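Local coordinates for Rbsd/fucu transport protein family protein (Streptococcus pneumoniae, PDB 4A34), which binds L-fucose and, as a fucose mutarotase of the RbsD/FucU family, probably catalyses interconversion of the alpha and beta anomers of the sugar, at residues L14-E19 with K117-V122; M20-E25 with D64-S69; L53-L58 with E94-D99; I71-V76 with K84-Y89. All blocks are in the same frame, centred on the assembly; numbering follows the deposited sequence.

In the fold
Contact 2 takes part in a fucose pocket: His22 and Tyr66 of its two loops touch a beta-L-fucopyranose that is also hydrogen-bonded by residues of a neighbouring subunit. Contact 1 adjoins it, with centres about 13 Å apart, and its Tyr119 packs on Met20 and bonds through its backbone to Glu25. Contact 3 lies about 17 Å between centres from contact 1 and is joined to it by packing of Leu53 on Val122. Contact 4, about 14 Å between centres from contact 3, meets it through Leu54 and Tyr89. Contacts 1 and 4 reach the same sheet on opposite sides of the chain's centre, and the side chain of Met74 in contact 4 comes within about 4 Å (nearest atoms) of a bound fucose.

Contact 1. Residues L14-E19 with K117-V122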
# COMPACT_ATOMS: atom_id res chain seq x y z
N LEU I 14 -23.57 -1.38 -1.95
CA LEU I 14 -24.14 -2.57 -2.59
C LEU I 14 -23.16 -3.74 -2.56
O LEU I 14 -23.54 -4.86 -2.25
CB LEU I 14 -24.61 -2.26 -4.02
CG LEU I 14 -25.63 -3.20 -4.68
CD1 LEU I 14 -26.56 -3.89 -3.69
CD2 LEU I 14 -26.45 -2.43 -5.69
N LYS I 15 -21.90 -3.46 -2.88
CA LYS I 15 -20.84 -4.45 -2.75
C LYS I 15 -20.85 -5.07 -1.36
O LYS I 15 -20.87 -6.30 -1.20
CB LYS I 15 -19.47 -3.83 -3.04
CG LYS I 15 -18.33 -4.81 -3.05
CD LYS I 15 -17.01 -4.12 -3.36
CE LYS I 15 -15.83 -5.08 -3.29
NZ LYS I 15 -15.43 -5.46 -1.92
N THR I 16 -20.85 -4.21 -0.34
CA THR I 16 -20.75 -4.70 1.03
C THR I 16 -22.02 -5.41 1.51
O THR I 16 -21.93 -6.41 2.21
CB THR I 16 -20.16 -3.63 2.01
OG1 THR I 16 -20.81 -3.68 3.29
CG2 THR I 16 -20.29 -2.28 1.45
N LEU I 17 -23.18 -4.94 1.07
CA LEU I 17 -24.42 -5.68 1.29
C LEU I 17 -24.33 -7.07 0.65
O LEU I 17 -24.81 -8.06 1.22
CB LEU I 17 -25.63 -4.94 0.71
CG LEU I 17 -26.18 -3.71 1.43
CD1 LEU I 17 -27.41 -3.20 0.70
CD2 LEU I 17 -26.51 -4.00 2.89
N MET I 18 -23.70 -7.12 -0.52
CA MET I 18 -23.52 -8.36 -1.27
C MET I 18 -22.55 -9.33 -0.59
O MET I 18 -22.85 -10.52 -0.46
CB MET I 18 -23.04 -8.05 -2.69
CG MET I 18 -24.13 -7.54 -3.62
SD MET I 18 -25.18 -8.92 -4.08
CE MET I 18 -24.37 -9.46 -5.60
N GLU I 19 -21.40 -8.83 -0.16
CA GLU I 19 -20.37 -9.69 0.43
C GLU I 19 -20.68 -10.08 1.88
O GLU I 19 -20.01 -10.94 2.44
CB GLU I 19 -18.97 -9.08 0.29
CG GLU I 19 -18.76 -7.79 1.04
CD GLU I 19 -17.58 -6.98 0.53
OE1 GLU I 19 -17.25 -7.04 -0.67
OE2 GLU I 19 -16.98 -6.26 1.36
N LYS I 117 -17.91 -4.24 16.17
CA LYS I 117 -17.89 -5.64 15.73
C LYS I 117 -18.75 -5.86 14.50
O LYS I 117 -18.81 -6.98 13.97
CB LYS I 117 -18.36 -6.56 16.86
CG LYS I 117 -17.22 -7.19 17.68
CD LYS I 117 -17.13 -6.67 19.11
CE LYS I 117 -18.00 -7.48 20.07
NZ LYS I 117 -17.99 -6.89 21.45
N ALA I 118 -19.44 -4.82 14.04
CA ALA I 118 -20.27 -4.92 12.85
C ALA I 118 -19.39 -4.94 11.62
O ALA I 118 -18.25 -4.44 11.66
CB ALA I 118 -21.27 -3.78 12.79
N TYR I 119 -19.90 -5.52 10.54
CA TYR I 119 -19.14 -5.62 9.31
C TYR I 119 -18.89 -4.25 8.71
O TYR I 119 -17.81 -3.98 8.21
CB TYR I 119 -19.83 -6.53 8.29
CG TYR I 119 -19.01 -6.79 7.06
CD1 TYR I 119 -17.82 -7.53 7.12
CD2 TYR I 119 -19.39 -6.30 5.82
CE1 TYR I 119 -17.06 -7.78 5.98
CE2 TYR I 119 -18.64 -6.55 4.68
CZ TYR I 119 -17.48 -7.28 4.77
OH TYR I 119 -16.73 -7.52 3.63
N ALA I 120 -19.89 -3.38 8.79
CA ALA I 120 -19.75 -2.03 8.27
C ALA I 120 -20.68 -1.04 8.95
O ALA I 120 -21.79 -1.38 9.40
CB ALA I 120 -19.97 -2.01 6.77
N ILE I 121 -20.20 0.20 9.01
CA ILE I 121 -21.04 1.31 9.40
C ILE I 121 -21.17 2.22 8.20
O ILE I 121 -20.17 2.55 7.54
CB ILE I 121 -20.44 2.08 10.60
CG1 ILE I 121 -20.22 1.14 11.80
CG2 ILE I 121 -21.32 3.30 10.94
CD1 ILE I 121 -19.70 1.81 13.06
N VAL I 122 -22.41 2.59 7.89
CA VAL I 122 -22.66 3.66 6.92
C VAL I 122 -23.05 4.96 7.63
O VAL I 122 -24.02 5.00 8.39
CB VAL I 122 -23.71 3.24 5.83
CG1 VAL I 122 -24.78 2.37 6.41
CG2 VAL I 122 -24.32 4.46 5.16
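Glu19 and Tyr119 carry the polar, close part of this contact. The phenol donates to the carboxylate, with OH of Tyr119 2.6 Å from OE2 of Glu19. The oxygen lies in the plane of the tyrosine ring, at its edge, yet the hydroxyl comes from above the carboxylate, 37° out of that plane. With chi1 at 64°, Glu19 CG is tucked between N and C of its own backbone, which turns the carboxylate toward the tyrosine, and itself lies 3.3 Å from the OH of Tyr119. Its other oxygen, OE1, receives NZ of Lys15 at 2.7 Å on the syn side, in a salt bridge between residues four apart, one turn of the helix. Each carboxylate oxygen thus has its own donor, which fixes the rotation of a buried acid and would favour its charged form. Helix 11-19 is laid here against the start of strand 120-124, in the six-stranded mixed sheet of the chain. Beside the polar pair the fit is looser: Thr16 OG1 stands 3.9 Å from CE2 of Tyr119 and 4.0 Å from CB of Ala120, with Ile43 of the adjacent strand touching both Thr16 and Ala120. Lys15 is itself only partly exposed and packs on Asp12 of a neighbouring subunit.

Contact 2. Residues M20-E25 with D64-S69. With FUL (beta-L-fucopyranose), chain B.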
# COMPACT_ATOMS: atom_id res chain seq x y z
N MET I 20 -21.69 -9.45 2.47
CA MET I 20 -22.19 -9.87 3.77
C MET I 20 -22.87 -11.24 3.66
O MET I 20 -23.59 -11.51 2.71
CB MET I 20 -23.17 -8.83 4.35
CG MET I 20 -22.50 -7.73 5.16
SD MET I 20 -23.66 -6.50 5.78
CE MET I 20 -23.27 -5.07 4.79
N GLY I 21 -22.62 -12.08 4.65
CA GLY I 21 -23.33 -13.35 4.76
C GLY I 21 -24.20 -13.36 6.00
O GLY I 21 -24.34 -12.34 6.69
N HIS I 22 -24.78 -14.53 6.28
CA HIS I 22 -25.64 -14.77 7.44
C HIS I 22 -24.93 -14.46 8.75
O HIS I 22 -23.81 -14.91 8.98
CB HIS I 22 -26.09 -16.24 7.43
CG HIS I 22 -27.04 -16.61 8.53
ND1 HIS I 22 -27.13 -17.89 9.02
CD2 HIS I 22 -27.94 -15.87 9.22
CE1 HIS I 22 -28.05 -17.92 9.97
NE2 HIS I 22 -28.55 -16.71 10.12
N GLY I 23 -25.60 -13.69 9.61
CA GLY I 23 -25.05 -13.33 10.92
C GLY I 23 -24.34 -11.99 10.94
O GLY I 23 -24.19 -11.37 12.00
N ASP I 24 -23.89 -11.54 9.76
CA ASP I 24 -23.19 -10.25 9.66
C ASP I 24 -24.14 -9.13 10.02
O ASP I 24 -25.34 -9.20 9.75
CB ASP I 24 -22.65 -10.03 8.25
CG ASP I 24 -21.37 -10.79 7.98
OD1 ASP I 24 -20.59 -11.03 8.94
OD2 ASP I 24 -21.14 -11.13 6.81
N GLU I 25 -23.59 -8.08 10.63
CA GLU I 25 -24.37 -6.91 11.00
C GLU I 25 -23.87 -5.65 10.29
O GLU I 25 -22.71 -5.58 9.89
CB GLU I 25 -24.35 -6.71 12.52
CG GLU I 25 -25.05 -7.82 13.29
CD GLU I 25 -24.81 -7.77 14.78
OE1 GLU I 25 -24.52 -6.68 15.32
OE2 GLU I 25 -24.92 -8.82 15.44
N ASP I 64 -31.94 -11.68 10.12
CA ASP I 64 -31.59 -12.93 10.76
C ASP I 64 -32.69 -13.45 11.69
O ASP I 64 -33.00 -12.85 12.72
CB ASP I 64 -30.28 -12.76 11.54
CG ASP I 64 -29.59 -14.08 11.82
OD1 ASP I 64 -30.14 -15.15 11.49
OD2 ASP I 64 -28.48 -14.04 12.39
N SER I 65 -33.26 -14.59 11.30
CA SER I 65 -34.32 -15.24 12.07
C SER I 65 -33.75 -16.14 13.17
O SER I 65 -34.48 -16.59 14.05
CB SER I 65 -35.17 -16.09 11.13
OG SER I 65 -34.45 -17.25 10.74
N TYR I 66 -32.45 -16.39 13.12
CA TYR I 66 -31.80 -17.37 14.00
C TYR I 66 -31.44 -16.82 15.38
O TYR I 66 -30.83 -17.51 16.20
CB TYR I 66 -30.56 -17.97 13.29
CG TYR I 66 -30.92 -19.00 12.23
CD1 TYR I 66 -31.46 -18.61 11.00
CD2 TYR I 66 -30.72 -20.35 12.46
CE1 TYR I 66 -31.79 -19.56 10.03
CE2 TYR I 66 -31.05 -21.30 11.50
CZ TYR I 66 -31.58 -20.90 10.30
OH TYR I 66 -31.90 -21.85 9.36
N VAL I 67 -31.84 -15.58 15.63
CA VAL I 67 -31.61 -14.91 16.92
C VAL I 67 -32.86 -14.15 17.29
O VAL I 67 -33.72 -13.91 16.44
CB VAL I 67 -30.40 -13.91 16.88
CG1 VAL I 67 -29.08 -14.63 16.60
CG2 VAL I 67 -30.63 -12.79 15.87
N ASP I 68 -32.96 -13.77 18.57
CA ASP I 68 -34.10 -13.01 19.07
C ASP I 68 -34.15 -11.62 18.46
O ASP I 68 -35.17 -11.22 17.88
CB ASP I 68 -34.05 -12.94 20.60
CG ASP I 68 -34.78 -14.10 21.26
OD1 ASP I 68 -35.11 -15.10 20.57
OD2 ASP I 68 -35.04 -14.00 22.49
N SER I 69 -33.05 -10.88 18.60
CA SER I 69 -32.97 -9.51 18.12
C SER I 69 -32.11 -9.38 16.87
O SER I 69 -30.89 -9.58 16.91
CB SER I 69 -32.46 -8.58 19.22
OG SER I 69 -32.58 -7.23 18.81
C1 FUL B . -24.70 -20.30 7.68
C2 FUL B . -24.90 -20.64 6.20
O2 FUL B . -23.65 -20.85 5.61
C3 FUL B . -25.72 -21.93 6.13
O3 FUL B . -26.05 -22.31 4.82
C4 FUL B . -27.00 -21.77 6.94
O4 FUL B . -27.76 -20.75 6.34
C5 FUL B . -26.67 -21.36 8.37
C6 FUL B . -27.92 -21.24 9.23
O5 FUL B . -25.96 -20.13 8.32
O1 FUL B . -23.91 -19.14 7.84
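His22 bridges a carboxylate and a sugar, its two ring nitrogens used on separate partners: a His-carboxylate hydrogen bond to Asp64 and a bond to the bound beta-L-fucopyranose, whose pocket includes His22 and Tyr66. From its backbone the chain leaves with CG anti to N, carrying the ring to the sugar. CB passes 3.7 Å from O1 of the fucose, and CG lies the same distance from the ring oxygen O5. ND1 then donates to O5 of the fucose over 2.6 Å, nearly straight at 168°. CE1 comes near C6, the sugar's methyl carbon, while also lying over one face of the Tyr66 ring, toward its rim. The imidazole presents its edge to that face in an offset edge-to-face pair, the planes 66° apart. C6 of the fucose rests against Tyr66 as well, 3.8 Å from CZ of the phenol. CD2 runs beside the Asp64 carboxylate, and NE2, the far nitrogen, donates to OD1 of Asp64 at 2.6 Å along a more bent line of 146°. The type II turn Gly21-Asp24 presents the histidine, and other residues that bond the sugar, among them Asp30 and Asn132, come from a neighbouring subunit. In an Asx turn, the backbone N of Tyr66 also reaches Asp64 OD1, 3.1 Å away and from the face of the carboxylate opposite to that met by His22 NE2.

Contact 3. Residues L53-L58 with E94-D99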
# COMPACT_ATOMS: atom_id res chain seq x y z
N LEU I 53 -32.96 4.90 3.31
CA LEU I 53 -31.96 3.84 3.22
C LEU I 53 -32.43 2.51 3.82
O LEU I 53 -32.08 1.44 3.31
CB LEU I 53 -30.64 4.30 3.87
CG LEU I 53 -29.38 3.50 3.54
CD1 LEU I 53 -29.17 3.46 2.05
CD2 LEU I 53 -28.18 4.11 4.23
N LEU I 54 -33.22 2.59 4.89
CA LEU I 54 -33.73 1.40 5.59
C LEU I 54 -34.69 0.58 4.72
O LEU I 54 -34.66 -0.65 4.73
CB LEU I 54 -34.41 1.80 6.91
CG LEU I 54 -35.09 0.72 7.76
CD1 LEU I 54 -34.10 -0.36 8.21
CD2 LEU I 54 -35.79 1.35 8.95
N ASP I 55 -35.53 1.29 3.97
CA ASP I 55 -36.47 0.68 3.06
C ASP I 55 -35.74 -0.10 1.95
O ASP I 55 -36.10 -1.25 1.63
CB ASP I 55 -37.36 1.77 2.45
CG ASP I 55 -38.59 1.22 1.76
OD1 ASP I 55 -39.30 0.37 2.37
OD2 ASP I 55 -38.86 1.64 0.62
N SER I 56 -34.70 0.51 1.39
CA SER I 56 -33.93 -0.08 0.30
C SER I 56 -33.16 -1.31 0.76
O SER I 56 -33.09 -2.31 0.06
CB SER I 56 -32.97 0.94 -0.30
OG SER I 56 -33.67 2.06 -0.82
N ILE I 57 -32.58 -1.21 1.95
CA ILE I 57 -31.80 -2.30 2.52
C ILE I 57 -32.71 -3.47 2.89
O ILE I 57 -32.39 -4.62 2.60
CB ILE I 57 -30.92 -1.82 3.72
CG1 ILE I 57 -29.84 -0.87 3.21
CG2 ILE I 57 -30.30 -2.99 4.46
CD1 ILE I 57 -28.90 -0.33 4.25
N LEU I 58 -33.86 -3.18 3.51
CA LEU I 58 -34.84 -4.23 3.87
C LEU I 58 -35.39 -4.95 2.63
O LEU I 58 -35.67 -6.16 2.67
CB LEU I 58 -35.97 -3.66 4.73
CG LEU I 58 -35.62 -3.23 6.15
CD1 LEU I 58 -36.82 -2.60 6.81
CD2 LEU I 58 -35.10 -4.38 7.00
N GLU I 94 -42.10 -3.40 10.02
CA GLU I 94 -43.33 -4.14 9.77
C GLU I 94 -43.77 -3.68 8.38
O GLU I 94 -43.64 -2.49 8.06
CB GLU I 94 -44.38 -3.80 10.85
CG GLU I 94 -45.60 -4.73 10.91
CD GLU I 94 -46.45 -4.53 12.18
OE1 GLU I 94 -46.13 -5.15 13.22
OE2 GLU I 94 -47.43 -3.74 12.14
N GLY I 95 -44.23 -4.60 7.54
CA GLY I 95 -44.52 -4.24 6.15
C GLY I 95 -43.51 -4.82 5.17
O GLY I 95 -43.84 -5.11 4.02
N HIS I 96 -42.26 -4.96 5.62
CA HIS I 96 -41.28 -5.82 4.95
C HIS I 96 -41.36 -7.24 5.55
O HIS I 96 -40.63 -8.15 5.13
CB HIS I 96 -39.86 -5.25 5.07
CG HIS I 96 -39.56 -4.16 4.08
ND1 HIS I 96 -39.21 -4.42 2.77
CD2 HIS I 96 -39.56 -2.82 4.22
CE1 HIS I 96 -39.01 -3.27 2.15
NE2 HIS I 96 -39.21 -2.28 3.00
N GLY I 97 -42.25 -7.41 6.52
CA GLY I 97 -42.57 -8.72 7.09
C GLY I 97 -41.78 -9.10 8.33
O GLY I 97 -41.63 -10.28 8.62
N THR I 98 -41.29 -8.10 9.06
CA THR I 98 -40.52 -8.38 10.28
C THR I 98 -41.32 -8.03 11.55
O THR I 98 -41.78 -6.90 11.72
CB THR I 98 -39.12 -7.70 10.25
OG1 THR I 98 -38.36 -8.24 9.17
CG2 THR I 98 -38.35 -7.95 11.54
N ASP I 99 -41.50 -9.03 12.41
CA ASP I 99 -42.13 -8.87 13.72
C ASP I 99 -41.35 -7.82 14.51
O ASP I 99 -40.13 -7.94 14.66
CB ASP I 99 -42.10 -10.21 14.47
CG ASP I 99 -43.03 -10.24 15.70
OD1 ASP I 99 -43.41 -9.18 16.24
OD2 ASP I 99 -43.37 -11.37 16.12
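Leu58 and Asp55 hold the imidazole of His96 by two different surfaces. Leu58 CB sits over the centre of one ring face, 3.7 Å from the centroid of His96 and only 9° off its normal, a well-centred CH-pi contact. CD1 of the same leucine reaches toward CD2 of His96 at 3.8 Å, extending the apolar cover to the ring's rim. At the edge, NE2 of His96 donates to OD1 of Asp55 over 2.7 Å with an angle of 169°. The acceptor is almost in the imidazole plane, but the N-H meets the carboxylate from above, 40° out of its plane. The acid reaches the ring because its CG stands anti to the backbone N. Asp55 and Leu58 are three residues apart on helix 50-60, so one helical surface supplies both contacts. Farther out, Met92 of helix 85-93 packs on Asp55, and Leu63 touches Leu58 and Thr98. His96 itself stands between Gly95 and Gly97, both at backbone angles suited to glycine. The nearby carboxylate would tend to stabilise a positive imidazole. The result is a His-carboxylate hydrogen bond joining helix 50-60 to the loop that leads from helix 85-93 to strand 103-106.

Contact 4. Residues I71-V76 with K84-Y89; sequences IQFMNV and KIWGTY
The indole of Trp86 receives Phe73 on one face and the backbone of Met74 and Asn75 at its edge. CD2 of Phe73 stands 3.9 Å above the indole plane, off-centre and nearer the ring's margin, and lies 4.1 Å from CG of Trp86. The phenyl and the five-membered ring are inclined by 31°, with centroids 4.8 Å apart, an oblique pairing in which the two side chains run past one another head to tail. In the indole plane, the carbonyl O of Met74 comes 3.2 Å from CZ2 of Trp86, and CA of Asn75 follows along the same edge, 4.1 Å from CH2 of Trp86. Phe73 has a second aromatic neighbour: CD2 of Tyr89 lies over one of its faces, while CZ of Phe73 touches CB of Tyr89 at 3.8 Å. That pair is again oblique, its planes 52° apart. With CG of Phe73 anti to the carbonyl carbon, the phenyl extends from the strand to meet both residues of the helix. The polar ends of the helix aromatics are satisfied nearby, for Trp86 NE1 bonds to the carbonyl O of Tyr130 and Tyr89 OH to that of Ala131. Tyr105 meets the indole too, and Ile103 packs on Phe73, so the adjoining strand contributes to this buried core. Strand 71-74 and the segment 85-89 run antiparallel (173°), their axes approaching to 11.4 Å. The aromatic cluster therefore joins the first strand and the helix of the beta-alpha-beta unit formed by strand 71-74, helix 85-93 and strand 103-106.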
# COMPACT_ATOMS: atom_id res chain seq x y z
N ILE I 71 -32.60 -6.48 15.08
CA ILE I 71 -32.58 -5.02 14.97
C ILE I 71 -32.36 -4.37 16.35
O ILE I 71 -32.96 -4.78 17.34
CB ILE I 71 -33.89 -4.49 14.32
CG1 ILE I 71 -34.01 -4.97 12.88
CG2 ILE I 71 -33.97 -2.97 14.36
CD1 ILE I 71 -35.43 -5.08 12.39
N GLN I 72 -31.47 -3.38 16.41
CA GLN I 72 -31.21 -2.66 17.65
C GLN I 72 -31.27 -1.16 17.44
O GLN I 72 -30.75 -0.64 16.45
CB GLN I 72 -29.85 -3.02 18.24
CG GLN I 72 -29.72 -4.42 18.80
CD GLN I 72 -29.35 -5.42 17.73
OE1 GLN I 72 -28.30 -5.31 17.08
NE2 GLN I 72 -30.22 -6.40 17.53
N PHE I 73 -31.91 -0.46 18.37
CA PHE I 73 -31.85 0.99 18.38
C PHE I 73 -30.97 1.43 19.54
O PHE I 73 -30.56 0.60 20.35
CB PHE I 73 -33.25 1.63 18.47
CG PHE I 73 -34.17 1.27 17.33
CD1 PHE I 73 -33.68 0.83 16.10
CD2 PHE I 73 -35.54 1.41 17.48
CE1 PHE I 73 -34.55 0.51 15.05
CE2 PHE I 73 -36.42 1.09 16.43
CZ PHE I 73 -35.92 0.64 15.22
N MET I 74 -30.66 2.72 19.60
CA MET I 74 -29.87 3.25 20.70
C MET I 74 -30.80 3.96 21.66
O MET I 74 -31.41 4.97 21.29
CB MET I 74 -28.80 4.22 20.19
CG MET I 74 -28.02 4.94 21.30
SD MET I 74 -26.88 6.20 20.70
CE MET I 74 -25.54 5.18 20.07
N ASN I 75 -30.90 3.45 22.88
CA ASN I 75 -31.80 4.03 23.88
C ASN I 75 -31.39 5.44 24.32
O ASN I 75 -30.21 5.79 24.28
CB ASN I 75 -31.95 3.12 25.10
CG ASN I 75 -33.36 3.14 25.68
OD1 ASN I 75 -34.08 4.14 25.55
ND2 ASN I 75 -33.76 2.05 26.31
N VAL I 76 -32.37 6.23 24.72
CA VAL I 76 -32.14 7.60 25.20
C VAL I 76 -31.67 7.67 26.66
O VAL I 76 -31.96 6.79 27.46
CB VAL I 76 -33.42 8.49 25.03
CG1 VAL I 76 -33.82 8.59 23.55
CG2 VAL I 76 -34.58 7.95 25.86
N LYS I 84 -39.11 10.75 17.26
CA LYS I 84 -40.29 10.43 16.46
C LYS I 84 -39.95 9.41 15.37
O LYS I 84 -40.78 8.56 15.00
CB LYS I 84 -40.87 11.70 15.84
N ILE I 85 -38.71 9.49 14.88
CA ILE I 85 -38.22 8.60 13.83
C ILE I 85 -38.37 7.09 14.14
O ILE I 85 -38.42 6.27 13.22
CB ILE I 85 -36.75 8.97 13.41
CG1 ILE I 85 -36.43 8.45 12.00
CG2 ILE I 85 -35.71 8.51 14.47
CD1 ILE I 85 -35.35 9.23 11.25
N TRP I 86 -38.46 6.73 15.42
CA TRP I 86 -38.64 5.33 15.81
C TRP I 86 -39.96 4.76 15.31
O TRP I 86 -40.02 3.61 14.90
CB TRP I 86 -38.50 5.14 17.33
CG TRP I 86 -37.06 5.19 17.85
CD1 TRP I 86 -35.94 5.48 17.13
CD2 TRP I 86 -36.63 5.00 19.20
NE1 TRP I 86 -34.83 5.46 17.94
CE2 TRP I 86 -35.22 5.17 19.22
CE3 TRP I 86 -37.29 4.70 20.41
CZ2 TRP I 86 -34.46 5.04 20.39
CZ3 TRP I 86 -36.53 4.57 21.57
CH2 TRP I 86 -35.12 4.74 21.55
N GLY I 87 -41.01 5.58 15.34
CA GLY I 87 -42.29 5.21 14.73
C GLY I 87 -42.12 4.95 13.24
O GLY I 87 -42.54 3.90 12.73
N THR I 88 -41.50 5.91 12.56
CA THR I 88 -41.15 5.80 11.15
C THR I 88 -40.41 4.49 10.84
O THR I 88 -40.75 3.80 9.87
CB THR I 88 -40.27 6.99 10.71
OG1 THR I 88 -40.69 8.18 11.39
CG2 THR I 88 -40.36 7.20 9.22
N TYR I 89 -39.43 4.16 11.68
CA TYR I 89 -38.68 2.91 11.56
C TYR I 89 -39.59 1.70 11.77
O TYR I 89 -39.51 0.73 11.02
CB TYR I 89 -37.53 2.82 12.56
CG TYR I 89 -36.38 3.78 12.33
CD1 TYR I 89 -36.14 4.34 11.08
CD2 TYR I 89 -35.53 4.12 13.38
CE1 TYR I 89 -35.08 5.22 10.89
CE2 TYR I 89 -34.48 4.99 13.19
CZ TYR I 89 -34.26 5.54 11.95
OH TYR I 89 -33.21 6.40 11.78